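PDB 1VL6: malate oxidoreductase from Thermotoga maritima, which probably catalyses the NAD-dependent oxidative decarboxylation of malate to pyruvate and carbon dioxide, as malic enzymes do. Local coordinates for residues A[145-148]-A[149-153]; A[169-172]-A[173-177]. All blocks are in the same frame, centred on the assembly; numbering follows the deposited sequence.

Followed from the N terminus, the chain first leaves strand 137-140 of the four-stranded parallel sheet and enters helix 147-158; contact 1 covers the lead-in residues Ala145 and Pro146 and the start of that helix. It returns to the sheet as strand 163-165, which completes a beta-alpha-beta unit, and runs directly into helix 166-186, where contact 2 lies. Neither contact closes a long loop, since each joins consecutive residues, and the two follow in series without crossing. Their centres are about 17 Å apart, yet Leu152 CD2 packs 3.6 Å from Gln169 CD, which brings the beta-alpha-beta unit against helix 166-186, itself packed on helices 202-214 and 346-358.

Contact 1: residues A[145-148]-A[149-153]; sequences APKC and FRILQ
Phe149 packs against Ala145, Pro146 and Cys148 at the start of helix 147-158, the helix of a beta-alpha-beta unit between strands 137-140 and 163-165. The peptide before Pro146 is cis, and the Pro146 carbonyl opens the helical bonding: Phe149 N donates to Pro146 O at 3.0 Å, an i to i+3 bond. The i to i+4 pattern then takes over, with Ile151 N bonded to Lys147 O and Leu152 N to Cys148 O.

The tight part centres on the buried Phe149 ring and Cys148. Phe149 CG stands beside its own backbone N (chi1 -65°), which lays the ring back over the turn. Pro146 and Ala145 cover it from the more open side, Pro146 CB 3.7 Å from CD2 and Ala145 CB 4.0 Å from CE2. Tyr205 and Tyr240 also meet this ring.

The looser, partly exposed side belongs to Lys147 and Arg150, though salt bridges hold their charged ends. Lys147 CG passes 3.9 Å from CD1 of the buried Ile151 before the extended chain carries NZ to Asp77. The Arg150 chain bends at chi3, and its guanidinium pairs with Glu121 and Glu239. Back on the buried side, Cys148 SG sits over one face of the Phe149 ring, 4.5 Å from its centroid and 12° off the normal, a sulfur-aromatic contact.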
loop_
_atom_site.group_PDB
_atom_site.type_symbol
_atom_site.label_atom_id
_atom_site.label_comp_id
_atom_site.label_asym_id
_atom_site.label_seq_id
_atom_site.Cartn_x
_atom_site.Cartn_y
_atom_site.Cartn_z
ATOM N N ALA A 145 1.065 -36.068 -6.235
ATOM C CA ALA A 145 2.031 -37.062 -6.701
ATOM C C ALA A 145 1.264 -38.232 -7.286
ATOM O O ALA A 145 0.096 -38.437 -6.956
ATOM C CB ALA A 145 2.926 -37.525 -5.558
ATOM N N PRO A 146 1.846 -38.968 -8.221
ATOM C CA PRO A 146 3.160 -38.744 -8.768
ATOM C C PRO A 146 3.228 -37.738 -9.970
ATOM O O PRO A 146 4.323 -37.466 -10.467
ATOM C CB PRO A 146 3.520 -40.145 -9.259
ATOM C CG PRO A 146 2.271 -40.630 -9.800
ATOM C CD PRO A 146 1.186 -40.090 -8.899
ATOM N N LYS A 147 2.123 -37.169 -10.426
ATOM C CA LYS A 147 2.269 -36.285 -11.573
ATOM C C LYS A 147 3.191 -35.094 -11.295
ATOM O O LYS A 147 3.830 -34.581 -12.212
ATOM C CB LYS A 147 0.913 -35.846 -12.143
ATOM C CG LYS A 147 0.279 -34.649 -11.491
ATOM C CD LYS A 147 -1.206 -34.517 -11.862
ATOM C CE LYS A 147 -1.878 -33.294 -11.186
ATOM N NZ LYS A 147 -3.370 -33.247 -11.518
ATOM N N CYS A 148 3.297 -34.660 -10.048
ATOM C CA CYS A 148 4.119 -33.502 -9.757
ATOM C C CYS A 148 5.617 -33.793 -9.972
ATOM O O CYS A 148 6.436 -32.902 -10.066
ATOM C CB CYS A 148 3.869 -33.044 -8.310
ATOM S SG CYS A 148 4.339 -34.329 -7.169
ATOM N N PHE A 149 6.007 -35.039 -10.006
ATOM C CA PHE A 149 7.413 -35.296 -10.214
ATOM C C PHE A 149 7.817 -34.861 -11.622
ATOM O O PHE A 149 8.751 -34.074 -11.815
ATOM C CB PHE A 149 7.711 -36.784 -10.002
ATOM C CG PHE A 149 7.487 -37.262 -8.575
ATOM C CD1 PHE A 149 8.106 -36.641 -7.522
ATOM C CD2 PHE A 149 6.659 -38.339 -8.307
ATOM C CE1 PHE A 149 7.905 -37.091 -6.218
ATOM C CE2 PHE A 149 6.466 -38.800 -7.003
ATOM C CZ PHE A 149 7.087 -38.188 -5.969
ATOM N N ARG A 150 7.068 -35.361 -12.601
ATOM C CA ARG A 150 7.313 -35.065 -14.012
ATOM C C ARG A 150 7.109 -33.571 -14.242
ATOM O O ARG A 150 7.897 -32.950 -14.975
ATOM C CB ARG A 150 6.366 -35.867 -14.925
ATOM C CG ARG A 150 6.990 -36.963 -15.823
ATOM C CD ARG A 150 5.934 -37.938 -16.530
ATOM N NE ARG A 150 5.599 -39.163 -15.755
ATOM C CZ ARG A 150 4.594 -39.319 -14.825
ATOM N NH1 ARG A 150 3.758 -38.338 -14.485
ATOM N NH2 ARG A 150 4.427 -40.496 -14.211
ATOM N N ILE A 151 6.082 -32.991 -13.602
ATOM C CA ILE A 151 5.790 -31.582 -13.839
ATOM C C ILE A 151 6.957 -30.693 -13.383
ATOM O O ILE A 151 7.431 -29.826 -14.126
ATOM C CB ILE A 151 4.472 -31.170 -13.184
ATOM C CG1 ILE A 151 3.310 -31.883 -13.877
ATOM C CG2 ILE A 151 4.271 -29.655 -13.283
ATOM C CD1 ILE A 151 1.974 -31.633 -13.236
ATOM N N LEU A 152 7.443 -30.917 -12.176
ATOM C CA LEU A 152 8.592 -30.154 -11.708
ATOM C C LEU A 152 9.809 -30.311 -12.614
ATOM O O LEU A 152 10.436 -29.359 -12.968
ATOM C CB LEU A 152 8.972 -30.545 -10.287
ATOM C CG LEU A 152 10.173 -29.793 -9.716
ATOM C CD1 LEU A 152 9.818 -28.316 -9.701
ATOM C CD2 LEU A 152 10.509 -30.305 -8.316
ATOM N N GLN A 153 10.141 -31.543 -12.953
ATOM C CA GLN A 153 11.342 -31.819 -13.681
ATOM C C GLN A 153 11.283 -31.160 -15.046
ATOM O O GLN A 153 12.241 -30.509 -15.468
ATOM C CB GLN A 153 11.529 -33.311 -13.811
ATOM C CG GLN A 153 12.849 -33.722 -14.487
ATOM C CD GLN A 153 12.630 -34.797 -15.557
ATOM O OE1 GLN A 153 12.100 -34.516 -16.667
ATOM N NE2 GLN A 153 13.020 -36.031 -15.229
#

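Contact 2: residues A[169-172]-A[173-177]; sequences QGTA and VVVSA
Residues 169-172 and 173-177 form one unbroken piece of helix 166-186, and regular i to i+4 hydrogen bonds join them. Val173 N donates to Gln169 O, Val174 N to Gly170 O in a nearly straight bond (N-H...O 174°), and Val175 N to Thr171 O. Ala172 O is gripped twice: Ser176 N reaches it at 3.0 Å and Ser176 OG at 2.7 Å, from opposite faces of the carbonyl plane. With OG beside its own backbone N (chi1 -70°), the hydroxyl donates to the carbonyl one turn back, a familiar way for a helix to satisfy a buried serine.

The valines lean back on the same turn. In Val175, CG2 lies beside the backbone N and CG1 anti to it (chi1 167°), which brings CG2 alongside Thr171 CG2 at 3.8 Å, the two side chains pointing the same way. Val174 CG2 similarly lies 3.5 Å from Gly170 O. Thr171 OG1 is in hydrogen-bonding contact with Asn326 OD1 and Asp167 O.

Different faces of the helix meet different neighbours. Ala172 and Ser176 pack on Phe210 of helix 202-214, which follows strand 194-198 and a probable Rossmann-type glycine-rich turn. Val173 and Ala177 meet Ile356 of helix 346-358, and Val174 and Val175 the loop residue Val324. Upstream, Gln169 OE1 accepts from His165 N in strand 163-165.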
loop_
_atom_site.group_PDB
_atom_site.type_symbol
_atom_site.label_atom_id
_atom_site.label_comp_id
_atom_site.label_asym_id
_atom_site.label_seq_id
_atom_site.Cartn_x
_atom_site.Cartn_y
_atom_site.Cartn_z
ATOM N N GLN A 169 10.489 -29.745 -2.650
ATOM C CA GLN A 169 11.854 -29.195 -2.411
ATOM C C GLN A 169 11.951 -28.455 -1.076
ATOM O O GLN A 169 12.950 -28.545 -0.367
ATOM C CB GLN A 169 12.345 -28.300 -3.590
ATOM C CG GLN A 169 12.351 -29.061 -4.937
ATOM C CD GLN A 169 12.361 -28.170 -6.154
ATOM O OE1 GLN A 169 11.452 -27.370 -6.331
ATOM N NE2 GLN A 169 13.412 -28.273 -6.979
ATOM N N GLY A 170 10.905 -27.740 -0.729
ATOM C CA GLY A 170 10.852 -27.037 0.542
ATOM C C GLY A 170 10.809 -27.991 1.709
ATOM O O GLY A 170 11.599 -27.886 2.647
ATOM N N THR A 171 9.913 -28.954 1.662
ATOM C CA THR A 171 9.835 -29.906 2.744
ATOM C C THR A 171 11.125 -30.623 2.884
ATOM O O THR A 171 11.572 -30.860 3.995
ATOM C CB THR A 171 8.795 -30.937 2.483
ATOM O OG1 THR A 171 7.539 -30.312 2.267
ATOM C CG2 THR A 171 8.582 -31.817 3.738
ATOM N N ALA A 172 11.730 -31.014 1.764
ATOM C CA ALA A 172 12.999 -31.727 1.842
ATOM C C ALA A 172 14.101 -30.852 2.470
ATOM O O ALA A 172 14.894 -31.319 3.253
ATOM C CB ALA A 172 13.414 -32.204 0.468
ATOM N N VAL A 173 14.122 -29.568 2.137
ATOM C CA VAL A 173 15.146 -28.667 2.697
ATOM C C VAL A 173 15.006 -28.544 4.213
ATOM O O VAL A 173 15.972 -28.735 4.950
ATOM C CB VAL A 173 15.092 -27.292 2.045
ATOM C CG1 VAL A 173 15.903 -26.258 2.820
ATOM C CG2 VAL A 173 15.613 -27.397 0.648
ATOM N N VAL A 174 13.801 -28.268 4.672
ATOM C CA VAL A 174 13.594 -28.080 6.079
ATOM C C VAL A 174 13.759 -29.390 6.852
ATOM O O VAL A 174 14.354 -29.405 7.923
ATOM C CB VAL A 174 12.224 -27.468 6.353
ATOM C CG1 VAL A 174 12.056 -27.191 7.807
ATOM C CG2 VAL A 174 12.104 -26.176 5.632
ATOM N N VAL A 175 13.271 -30.495 6.319
ATOM C CA VAL A 175 13.431 -31.789 7.012
ATOM C C VAL A 175 14.927 -32.105 7.156
ATOM O O VAL A 175 15.377 -32.526 8.200
ATOM C CB VAL A 175 12.758 -32.887 6.237
ATOM C CG1 VAL A 175 13.157 -34.269 6.747
ATOM C CG2 VAL A 175 11.213 -32.720 6.261
ATOM N N SER A 176 15.694 -31.835 6.105
ATOM C CA SER A 176 17.104 -32.079 6.093
ATOM C C SER A 176 17.816 -31.243 7.128
ATOM O O SER A 176 18.673 -31.758 7.849
ATOM C CB SER A 176 17.659 -31.748 4.723
ATOM O OG SER A 176 17.205 -32.696 3.773
ATOM N N ALA A 177 17.513 -29.960 7.232
ATOM C CA ALA A 177 18.184 -29.154 8.254
ATOM C C ALA A 177 17.829 -29.657 9.636
ATOM O O ALA A 177 18.675 -29.760 10.490
ATOM C CB ALA A 177 17.815 -27.707 8.132
#